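Long-range contact in peptidyl-prolyl cis-trans isomerase (Hirschia baltica, PDB 5EX2), which probably catalyses the cis-trans isomerisation of peptide bonds preceding proline, assisting protein folding: residues Y60-A74 with L201-S215. Sequence-based numbering, arbitrary orientation. Where two conformers were deposited one is given.
Sequences YSGTKFHRVISGFMA and LTIGEPPERPDILVS
With CG anti to its carbonyl carbon (chi1 -73°), Phe65 turns one face of its ring to Leu201, whose chi1 of -63° and extended chi2 of 168° carry CD1 over the ring centre, in the closed antiparallel barrel of the cyclophilin fold. Here strand 63-69 meets strand 212-218 and the loop leading into it. Leu201 CD1 sits 3.7 Å from the Phe65 ring centroid, almost on the ring normal, a CH-pi contact; the same methyl also touches Ala74 CB, 3.7 Å away, a close approach that alanine's single methyl fits. A flat aromatic suits this buried place: one face takes the leucine methyl, Asp211 C and Ile212 N lie at the edge, in its plane, and Phe65 CE2 is 4.0 Å from Leu213 CB; Phe171 and Leu173 of strand 171-174 pack on the ring too. Were Phe65 replaced by alanine, Leu201 CD1 would probably lose its aromatic platform and a gap would open between Leu201 and Leu213. The backbone bond from Phe65 N to Asp211 O, 2.8 Å, is nearly straight at hydrogen. Asp211 OD2 accepts from both Thr202 N and Thr202 OG1, tying the two ends of the loop together, while OD1 pairs with Lys32 and Thr31. Toward Tyr60, a type II turn places Gly62, at a positive phi that glycine tolerates, to give its N-H to Leu213 O. Thr63 OG1 folds back on Tyr60 O, 2.7 Å away on a lone pair, satisfying the hydroxyl beside Leu213. Farther along, Val68 exchanges two backbone bonds with Gly204, and its branched CB presses against Thr202 O at 3.2 Å. Between the Phe65-Asp211 bond and the Val68-Gly204 bridge, a water donates to Phe65 O and Thr202 O and accepts from Asp211 N, 2.9 Å away.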
ATOM      1  N   TYR A  60     -13.382 -11.900  -4.400  1.00  8.54           N
ATOM      2  CA  TYR A  60     -12.571 -11.937  -3.199  1.00  9.23           C
ATOM      3  C   TYR A  60     -13.383 -12.284  -1.969  1.00 11.85           C
ATOM      4  O   TYR A  60     -12.837 -12.671  -0.931  1.00 10.00           O
ATOM      5  CB  TYR A  60     -11.889 -10.600  -2.940  1.00 10.51           C
ATOM      6  CG  TYR A  60     -10.565 -10.378  -3.622  1.00  9.29           C
ATOM      7  CD1 TYR A  60      -9.639 -11.404  -3.783  1.00 10.11           C
ATOM      8  CD2 TYR A  60     -10.228  -9.120  -4.089  1.00 11.17           C
ATOM      9  CE1 TYR A  60      -8.403 -11.166  -4.403  1.00  9.79           C
ATOM     10  CE2 TYR A  60      -9.014  -8.873  -4.700  1.00 13.12           C
ATOM     11  CZ  TYR A  60      -8.101  -9.890  -4.856  1.00 11.09           C
ATOM     12  OH  TYR A  60      -6.889  -9.612  -5.465  1.00 12.17           O
ATOM     13  N   SER A  61     -14.691 -12.103  -2.051  1.00 10.03           N
ATOM     14  CA  SER A  61     -15.498 -12.279  -0.868  1.00 11.09           C
ATOM     15  C   SER A  61     -15.452 -13.723  -0.432  1.00 11.34           C
ATOM     16  O   SER A  61     -15.647 -14.642  -1.229  1.00 13.01           O
ATOM     17  CB  SER A  61     -16.924 -11.813  -1.110  1.00 14.78           C
ATOM     18  OG  SER A  61     -16.893 -10.415  -1.317  1.00 22.26           O
ATOM     19  N   GLY A  62     -15.141 -13.921   0.841  1.00 10.06           N
ATOM     20  CA  GLY A  62     -15.011 -15.258   1.387  1.00 11.12           C
ATOM     21  C   GLY A  62     -13.653 -15.911   1.243  1.00 10.56           C
ATOM     22  O   GLY A  62     -13.461 -17.027   1.704  1.00 11.62           O
ATOM     23  N   THR A  63     -12.710 -15.254   0.590  1.00  9.05           N
ATOM     24  CA  THR A  63     -11.391 -15.864   0.479  1.00 10.19           C
ATOM     25  C   THR A  63     -10.671 -15.831   1.826  1.00  9.84           C
ATOM     26  O   THR A  63     -10.807 -14.903   2.618  1.00 10.16           O
ATOM     27  CB  THR A  63     -10.521 -15.185  -0.589  1.00  9.18           C
ATOM     28  OG1 THR A  63     -10.438 -13.784  -0.340  1.00  9.72           O
ATOM     29  CG2 THR A  63     -11.081 -15.430  -1.995  1.00 12.74           C
ATOM     30  N   LYS A  64      -9.887 -16.868   2.075  1.00 10.35           N
ATOM     31  CA  LYS A  64      -9.250 -17.034   3.367  1.00  9.48           C
ATOM     32  C   LYS A  64      -7.948 -16.251   3.436  1.00 11.30           C
ATOM     33  O   LYS A  64      -7.342 -15.950   2.412  1.00 11.84           O
ATOM     34  CB  LYS A  64      -8.943 -18.499   3.634  1.00 12.67           C
ATOM     35  CG  LYS A  64     -10.136 -19.417   3.540  1.00 14.83           C
ATOM     36  CD  LYS A  64     -11.189 -19.108   4.569  1.00 21.81           C
ATOM     37  CE  LYS A  64     -12.298 -20.161   4.542  1.00 34.43           C
ATOM     38  NZ  LYS A  64     -11.784 -21.532   4.822  1.00 40.23           N
ATOM     39  N   PHE A  65      -7.499 -15.958   4.645  1.00  8.65           N
ATOM     40  CA  PHE A  65      -6.104 -15.591   4.856  1.00  8.04           C
ATOM     41  C   PHE A  65      -5.393 -16.881   5.190  1.00  7.63           C
ATOM     42  O   PHE A  65      -5.247 -17.267   6.354  1.00  8.96           O
ATOM     43  CB  PHE A  65      -5.970 -14.540   5.946  1.00  7.90           C
ATOM     44  CG  PHE A  65      -6.425 -13.211   5.495  1.00  9.62           C
ATOM     45  CD1 PHE A  65      -5.590 -12.420   4.733  1.00 10.09           C
ATOM     46  CD2 PHE A  65      -7.694 -12.759   5.778  1.00  9.08           C
ATOM     47  CE1 PHE A  65      -6.012 -11.189   4.272  1.00 10.70           C
ATOM     48  CE2 PHE A  65      -8.119 -11.530   5.317  1.00 11.04           C
ATOM     49  CZ  PHE A  65      -7.275 -10.747   4.567  1.00 11.34           C
ATOM     50  N   HIS A  66      -4.981 -17.573   4.137  1.00 10.37           N
ATOM     51  CA  HIS A  66      -4.548 -18.961   4.250  1.00  8.70           C
ATOM     52  C   HIS A  66      -3.068 -19.133   4.570  1.00  9.44           C
ATOM     53  O   HIS A  66      -2.639 -20.240   4.870  1.00 10.08           O
ATOM     54  CB  HIS A  66      -4.868 -19.707   2.957  1.00 12.83           C
ATOM     55  CG  HIS A  66      -4.064 -19.236   1.791  1.00  9.25           C
ATOM     56  ND1 HIS A  66      -4.419 -18.149   1.021  1.00 11.70           N
ATOM     57  CD2 HIS A  66      -2.880 -19.675   1.299  1.00 16.37           C
ATOM     58  CE1 HIS A  66      -3.499 -17.949   0.093  1.00 13.99           C
ATOM     59  NE2 HIS A  66      -2.555 -18.860   0.240  1.00 14.94           N
ATOM     60  N   ARG A  67      -2.282 -18.067   4.484  1.00  8.98           N
ATOM     61  CA  ARG A  67      -0.860 -18.149   4.806  0.51 11.60           C
ATOM     62  C   ARG A  67      -0.458 -16.889   5.542  1.00  9.53           C
ATOM     63  O   ARG A  67      -0.334 -15.826   4.938  1.00 10.10           O
ATOM     64  CB  ARG A  67      -0.025 -18.330   3.533  0.51 11.06           C
ATOM     65  CG  ARG A  67       1.490 -18.346   3.740  0.51 26.09           C
ATOM     66  CD  ARG A  67       2.204 -18.235   2.396  0.51 20.78           C
ATOM     67  NE  ARG A  67       3.649 -18.014   2.510  0.51 16.88           N
ATOM     68  CZ  ARG A  67       4.320 -17.011   1.947  0.51 12.83           C
ATOM     69  NH1 ARG A  67       3.702 -16.098   1.212  0.51 22.28           N
ATOM     70  NH2 ARG A  67       5.636 -16.917   2.119  0.51 14.61           N
ATOM     71  N   VAL A  68      -0.273 -17.022   6.846  1.00  8.63           N
ATOM     72  CA  VAL A  68      -0.019 -15.882   7.713  1.00  8.45           C
ATOM     73  C   VAL A  68       1.181 -16.201   8.572  1.00  8.24           C
ATOM     74  O   VAL A  68       1.197 -17.213   9.285  1.00  9.35           O
ATOM     75  CB  VAL A  68      -1.241 -15.572   8.595  1.00  8.96           C
ATOM     76  CG1 VAL A  68      -0.979 -14.391   9.498  1.00 10.22           C
ATOM     77  CG2 VAL A  68      -2.462 -15.317   7.736  1.00  9.79           C
ATOM     78  N   ILE A  69       2.205 -15.364   8.461  1.00  8.85           N
ATOM     79  CA  ILE A  69       3.469 -15.616   9.112  1.00  9.53           C
ATOM     80  C   ILE A  69       3.782 -14.432  10.013  1.00  9.58           C
ATOM     81  O   ILE A  69       3.840 -13.281   9.547  1.00  9.69           O
ATOM     82  CB  ILE A  69       4.577 -15.848   8.072  1.00 10.83           C
ATOM     83  CG1 ILE A  69       4.231 -17.066   7.208  1.00 13.57           C
ATOM     84  CG2 ILE A  69       5.907 -16.036   8.760  1.00 12.68           C
ATOM     85  CD1 ILE A  69       5.199 -17.316   6.069  1.00 12.63           C
ATOM     86  N   SER A  70       3.942 -14.718  11.298  1.00 11.95           N
ATOM     87  CA  SER A  70       4.224 -13.691  12.279  1.00 14.77           C
ATOM     88  C   SER A  70       5.486 -12.951  11.911  1.00 12.51           C
ATOM     89  O   SER A  70       6.472 -13.560  11.499  1.00 14.54           O
ATOM     90  CB  SER A  70       4.367 -14.286  13.675  1.00 22.45           C
ATOM     91  OG  SER A  70       4.471 -13.246  14.631  1.00 23.70           O
ATOM     92  N   GLY A  71       5.445 -11.634  12.053  1.00 12.10           N
ATOM     93  CA  GLY A  71       6.604 -10.825  11.748  1.00 13.81           C
ATOM     94  C   GLY A  71       6.897 -10.697  10.262  1.00 12.01           C
ATOM     95  O   GLY A  71       7.983 -10.263   9.898  1.00 12.58           O
ATOM     96  N   PHE A  72       5.948 -11.057   9.413  1.00 10.01           N
ATOM     97  CA  PHE A  72       6.151 -11.058   7.971  1.00  8.33           C
ATOM     98  C   PHE A  72       4.913 -10.511   7.269  1.00  9.39           C
ATOM     99  O   PHE A  72       4.831  -9.313   7.024  1.00  9.26           O
ATOM    100  CB  PHE A  72       6.527 -12.489   7.533  1.00  9.71           C
ATOM    101  CG  PHE A  72       6.824 -12.650   6.073  1.00  9.20           C
ATOM    102  CD1 PHE A  72       7.211 -11.575   5.282  1.00 12.48           C
ATOM    103  CD2 PHE A  72       6.736 -13.895   5.498  1.00 11.44           C
ATOM    104  CE1 PHE A  72       7.488 -11.759   3.937  1.00 12.16           C
ATOM    105  CE2 PHE A  72       6.991 -14.084   4.169  1.00 10.41           C
ATOM    106  CZ  PHE A  72       7.377 -13.016   3.379  1.00 12.48           C
ATOM    107  N   MET A  73       3.941 -11.360   6.974  1.00  9.83           N
ATOM    108  CA  MET A  73       2.783 -10.904   6.234  1.00  9.04           C
ATOM    109  C   MET A  73       1.611 -11.858   6.380  1.00  9.02           C
ATOM    110  O   MET A  73       1.748 -12.966   6.893  1.00  9.56           O
ATOM    111  CB  MET A  73       3.145 -10.728   4.753  1.00  8.90           C
ATOM    112  CG  MET A  73       3.726 -11.976   4.090  1.00 11.26           C
ATOM    113  SD  MET A  73       2.403 -13.097   3.555  1.00 13.12           S
ATOM    114  CE  MET A  73       3.009 -14.683   4.131  1.00 18.20           C
ATOM    115  N   ALA A  74       0.459 -11.366   5.934  1.00  8.47           N
ATOM    116  CA  ALA A  74      -0.755 -12.153   5.822  1.00  8.36           C
ATOM    117  C   ALA A  74      -1.164 -12.235   4.363  1.00  7.88           C
ATOM    118  O   ALA A  74      -1.431 -11.218   3.717  1.00  8.93           O
ATOM    119  CB  ALA A  74      -1.860 -11.530   6.650  1.00  9.52           C
ATOM    120  N   LEU A 201      -4.490 -11.018  12.191  1.00  9.48           N
ATOM    121  CA  LEU A 201      -5.006 -12.173  11.452  1.00 10.47           C
ATOM    122  C   LEU A 201      -4.323 -13.446  11.945  1.00  9.28           C
ATOM    123  O   LEU A 201      -3.131 -13.434  12.265  1.00  9.76           O
ATOM    124  CB  LEU A 201      -4.817 -11.982   9.948  1.00  9.08           C
ATOM    125  CG  LEU A 201      -5.588 -10.798   9.346  1.00  8.42           C
ATOM    126  CD1 LEU A 201      -5.140 -10.486   7.962  1.00  9.62           C
ATOM    127  CD2 LEU A 201      -7.075 -11.099   9.324  1.00  8.44           C
ATOM    128  N   THR A 202      -5.096 -14.527  12.016  1.00 10.41           N
ATOM    129  CA  THR A 202      -4.635 -15.762  12.627  1.00  9.05           C
ATOM    130  C   THR A 202      -3.457 -16.358  11.856  1.00 10.01           C
ATOM    131  O   THR A 202      -3.509 -16.531  10.634  1.00  9.97           O
ATOM    132  CB  THR A 202      -5.790 -16.762  12.710  1.00 11.35           C
ATOM    133  OG1 THR A 202      -6.832 -16.198  13.519  1.00 13.91           O
ATOM    134  CG2 THR A 202      -5.357 -18.047  13.349  1.00 10.02           C
ATOM    135  N   ILE A 203      -2.412 -16.660  12.605  1.00 10.94           N
ATOM    136  CA  ILE A 203      -1.170 -17.190  12.084  1.00 10.67           C
ATOM    137  C   ILE A 203      -1.319 -18.646  11.699  1.00 12.66           C
ATOM    138  O   ILE A 203      -1.952 -19.408  12.418  1.00 12.33           O
ATOM    139  CB  ILE A 203      -0.060 -17.040  13.159  1.00 12.11           C
ATOM    140  CG1 ILE A 203       0.268 -15.566  13.376  1.00 13.58           C
ATOM    141  CG2 ILE A 203       1.209 -17.831  12.817  1.00 16.56           C
ATOM    142  CD1 ILE A 203       0.865 -15.266  14.740  1.00 17.53           C
ATOM    143  N   GLY A 204      -0.707 -19.039  10.585  1.00 10.58           N
ATOM    144  CA  GLY A 204      -0.635 -20.449  10.210  1.00 10.80           C
ATOM    145  C   GLY A 204      -0.419 -20.628   8.723  1.00 10.66           C
ATOM    146  O   GLY A 204      -0.681 -19.730   7.920  1.00 11.20           O
ATOM    147  N   GLU A 205       0.032 -21.820   8.359  1.00 12.45           N
ATOM    148  CA  GLU A 205       0.412 -22.125   6.987  1.00 15.75           C
ATOM    149  C   GLU A 205      -0.076 -23.515   6.582  1.00 14.80           C
ATOM    150  O   GLU A 205       0.725 -24.408   6.314  1.00 18.33           O
ATOM    151  CB  GLU A 205       1.928 -22.038   6.841  1.00 15.84           C
ATOM    152  CG  GLU A 205       2.501 -20.724   7.342  1.00 20.17           C
ATOM    153  CD  GLU A 205       4.005 -20.709   7.265  1.00 21.15           C
ATOM    154  OE1 GLU A 205       4.520 -20.942   6.158  1.00 21.30           O
ATOM    155  OE2 GLU A 205       4.663 -20.498   8.306  1.00 23.54           O
ATOM    156  N   PRO A 206      -1.400 -23.718   6.545  1.00 12.88           N
ATOM    157  CA  PRO A 206      -2.438 -22.735   6.855  1.00 14.76           C
ATOM    158  C   PRO A 206      -2.893 -22.772   8.306  1.00 11.29           C
ATOM    159  O   PRO A 206      -2.611 -23.736   9.016  1.00 13.89           O
ATOM    160  CB  PRO A 206      -3.572 -23.155   5.938  1.00 15.46           C
ATOM    161  CG  PRO A 206      -3.457 -24.661   5.925  1.00 15.72           C
ATOM    162  CD  PRO A 206      -1.978 -24.958   5.998  1.00 18.23           C
ATOM    163  N   PRO A 207      -3.591 -21.721   8.751  1.00 11.47           N
ATOM    164  CA  PRO A 207      -4.270 -21.819  10.042  1.00 11.79           C
ATOM    165  C   PRO A 207      -5.284 -22.941  10.003  1.00 12.52           C
ATOM    166  O   PRO A 207      -5.774 -23.273   8.929  1.00 14.73           O
ATOM    167  CB  PRO A 207      -4.971 -20.463  10.189  1.00 12.92           C
ATOM    168  CG  PRO A 207      -4.318 -19.547   9.167  1.00 12.38           C
ATOM    169  CD  PRO A 207      -3.929 -20.474   8.047  1.00 10.69           C
ATOM    170  N   GLU A 208      -5.576 -23.521  11.152  1.00 13.61           N
ATOM    171  CA  GLU A 208      -6.670 -24.471  11.250  1.00 15.05           C
ATOM    172  C   GLU A 208      -7.981 -23.822  10.855  1.00 17.26           C
ATOM    173  O   GLU A 208      -8.784 -24.414  10.143  1.00 16.08           O
ATOM    174  CB  GLU A 208      -6.793 -25.037  12.669  1.00 16.39           C
ATOM    175  CG  GLU A 208      -5.569 -25.777  13.137  1.00 17.03           C
ATOM    176  CD  GLU A 208      -5.290 -26.997  12.297  1.00 24.60           C
ATOM    177  OE1 GLU A 208      -4.117 -27.212  11.923  1.00 24.66           O
ATOM    178  OE2 GLU A 208      -6.250 -27.744  12.014  1.00 21.31           O
ATOM    179  N   ARG A 209      -8.198 -22.608  11.345  1.00 13.24           N
ATOM    180  CA  ARG A 209      -9.435 -21.886  11.123  1.00 13.01           C
ATOM    181  C   ARG A 209      -9.051 -20.478  10.734  1.00 14.68           C
ATOM    182  O   ARG A 209      -8.960 -19.600  11.575  1.00 14.18           O
ATOM    183  CB  ARG A 209     -10.305 -21.956  12.381  1.00 17.16           C
ATOM    184  CG  ARG A 209     -10.753 -23.402  12.682  1.00 20.65           C
ATOM    185  CD  ARG A 209     -11.230 -23.649  14.113  1.00 20.51           C
ATOM    186  NE  ARG A 209     -10.153 -23.605  15.100  1.00 18.24           N
ATOM    187  CZ  ARG A 209      -9.324 -24.609  15.382  1.00 20.09           C
ATOM    188  NH1 ARG A 209      -8.385 -24.439  16.304  1.00 23.12           N
ATOM    189  NH2 ARG A 209      -9.422 -25.775  14.753  1.00 21.81           N
ATOM    190  N   PRO A 210      -8.765 -20.278   9.447  1.00 12.43           N
ATOM    191  CA  PRO A 210      -8.220 -18.983   9.023  1.00  9.25           C
ATOM    192  C   PRO A 210      -9.204 -17.842   9.149  1.00 11.40           C
ATOM    193  O   PRO A 210     -10.419 -18.064   9.075  1.00 11.89           O
ATOM    194  CB  PRO A 210      -7.884 -19.194   7.547  1.00 13.66           C
ATOM    195  CG  PRO A 210      -7.869 -20.666   7.344  1.00 19.11           C
ATOM    196  CD  PRO A 210      -8.781 -21.260   8.351  1.00 10.64           C
ATOM    197  N   ASP A 211      -8.676 -16.639   9.316  1.00  9.08           N
ATOM    198  CA  ASP A 211      -9.484 -15.440   9.121  1.00  9.47           C
ATOM    199  C   ASP A 211      -9.884 -15.314   7.649  1.00  8.77           C
ATOM    200  O   ASP A 211      -9.308 -15.992   6.781  1.00  9.99           O
ATOM    201  CB  ASP A 211      -8.723 -14.213   9.616  1.00 11.33           C
ATOM    202  CG  ASP A 211      -8.840 -14.050  11.108  1.00 14.08           C
ATOM    203  OD1 ASP A 211      -9.991 -13.980  11.596  1.00 13.04           O
ATOM    204  OD2 ASP A 211      -7.804 -14.039  11.795  1.00 11.24           O
ATOM    205  N   ILE A 212     -10.891 -14.484   7.390  1.00  9.31           N
ATOM    206  CA  ILE A 212     -11.545 -14.408   6.090  1.00  9.60           C
ATOM    207  C   ILE A 212     -11.621 -12.965   5.643  1.00  9.52           C
ATOM    208  O   ILE A 212     -11.877 -12.083   6.447  1.00  9.40           O
ATOM    209  CB  ILE A 212     -12.970 -15.003   6.149  1.00 10.56           C
ATOM    210  CG1 ILE A 212     -12.926 -16.443   6.674  1.00 13.29           C
ATOM    211  CG2 ILE A 212     -13.652 -14.943   4.781  1.00 11.77           C
ATOM    212  CD1 ILE A 212     -14.292 -17.050   6.956  1.00 20.58           C
ATOM    213  N   LEU A 213     -11.419 -12.757   4.358  1.00  7.26           N
ATOM    214  CA  LEU A 213     -11.750 -11.508   3.698  1.00  9.53           C
ATOM    215  C   LEU A 213     -13.219 -11.616   3.363  1.00  8.29           C
ATOM    216  O   LEU A 213     -13.595 -12.250   2.390  1.00  8.15           O
ATOM    217  CB  LEU A 213     -10.901 -11.305   2.448  1.00  8.18           C
ATOM    218  CG  LEU A 213     -11.183 -10.048   1.628  1.00  9.32           C
ATOM    219  CD1 LEU A 213     -11.071  -8.778   2.452  1.00 11.32           C
ATOM    220  CD2 LEU A 213     -10.207 -10.008   0.469  1.00  9.59           C
ATOM    221  N   VAL A 214     -14.053 -11.007   4.188  1.00  8.14           N
ATOM    222  CA  VAL A 214     -15.496 -11.146   4.055  1.00  9.29           C
ATOM    223  C   VAL A 214     -16.034 -10.424   2.820  1.00  8.37           C
ATOM    224  O   VAL A 214     -16.923 -10.923   2.116  1.00  9.16           O
ATOM    225  CB  VAL A 214     -16.202 -10.611   5.315  1.00  9.63           C
ATOM    226  CG1 VAL A 214     -17.713 -10.671   5.162  1.00  8.05           C
ATOM    227  CG2 VAL A 214     -15.754 -11.361   6.547  1.00  8.91           C
ATOM    228  N   SER A 215     -15.514  -9.227   2.573  1.00  8.43           N
ATOM    229  CA  SER A 215     -15.926  -8.458   1.407  1.00  9.13           C
ATOM    230  C   SER A 215     -14.852  -7.465   1.013  1.00  8.86           C
ATOM    231  O   SER A 215     -14.038  -7.060   1.829  1.00  9.28           O
ATOM    232  CB  SER A 215     -17.238  -7.718   1.679  1.00 11.75           C
ATOM    233  OG  SER A 215     -17.049  -6.697   2.645  1.00 10.55           O
TER
HETATM  234  O   HOH W   1      -5.793 -16.307   8.993  1.00  9.00           O
HETATM  235  O   HOH W   2       3.114 -19.059  10.318  1.00 19.64           O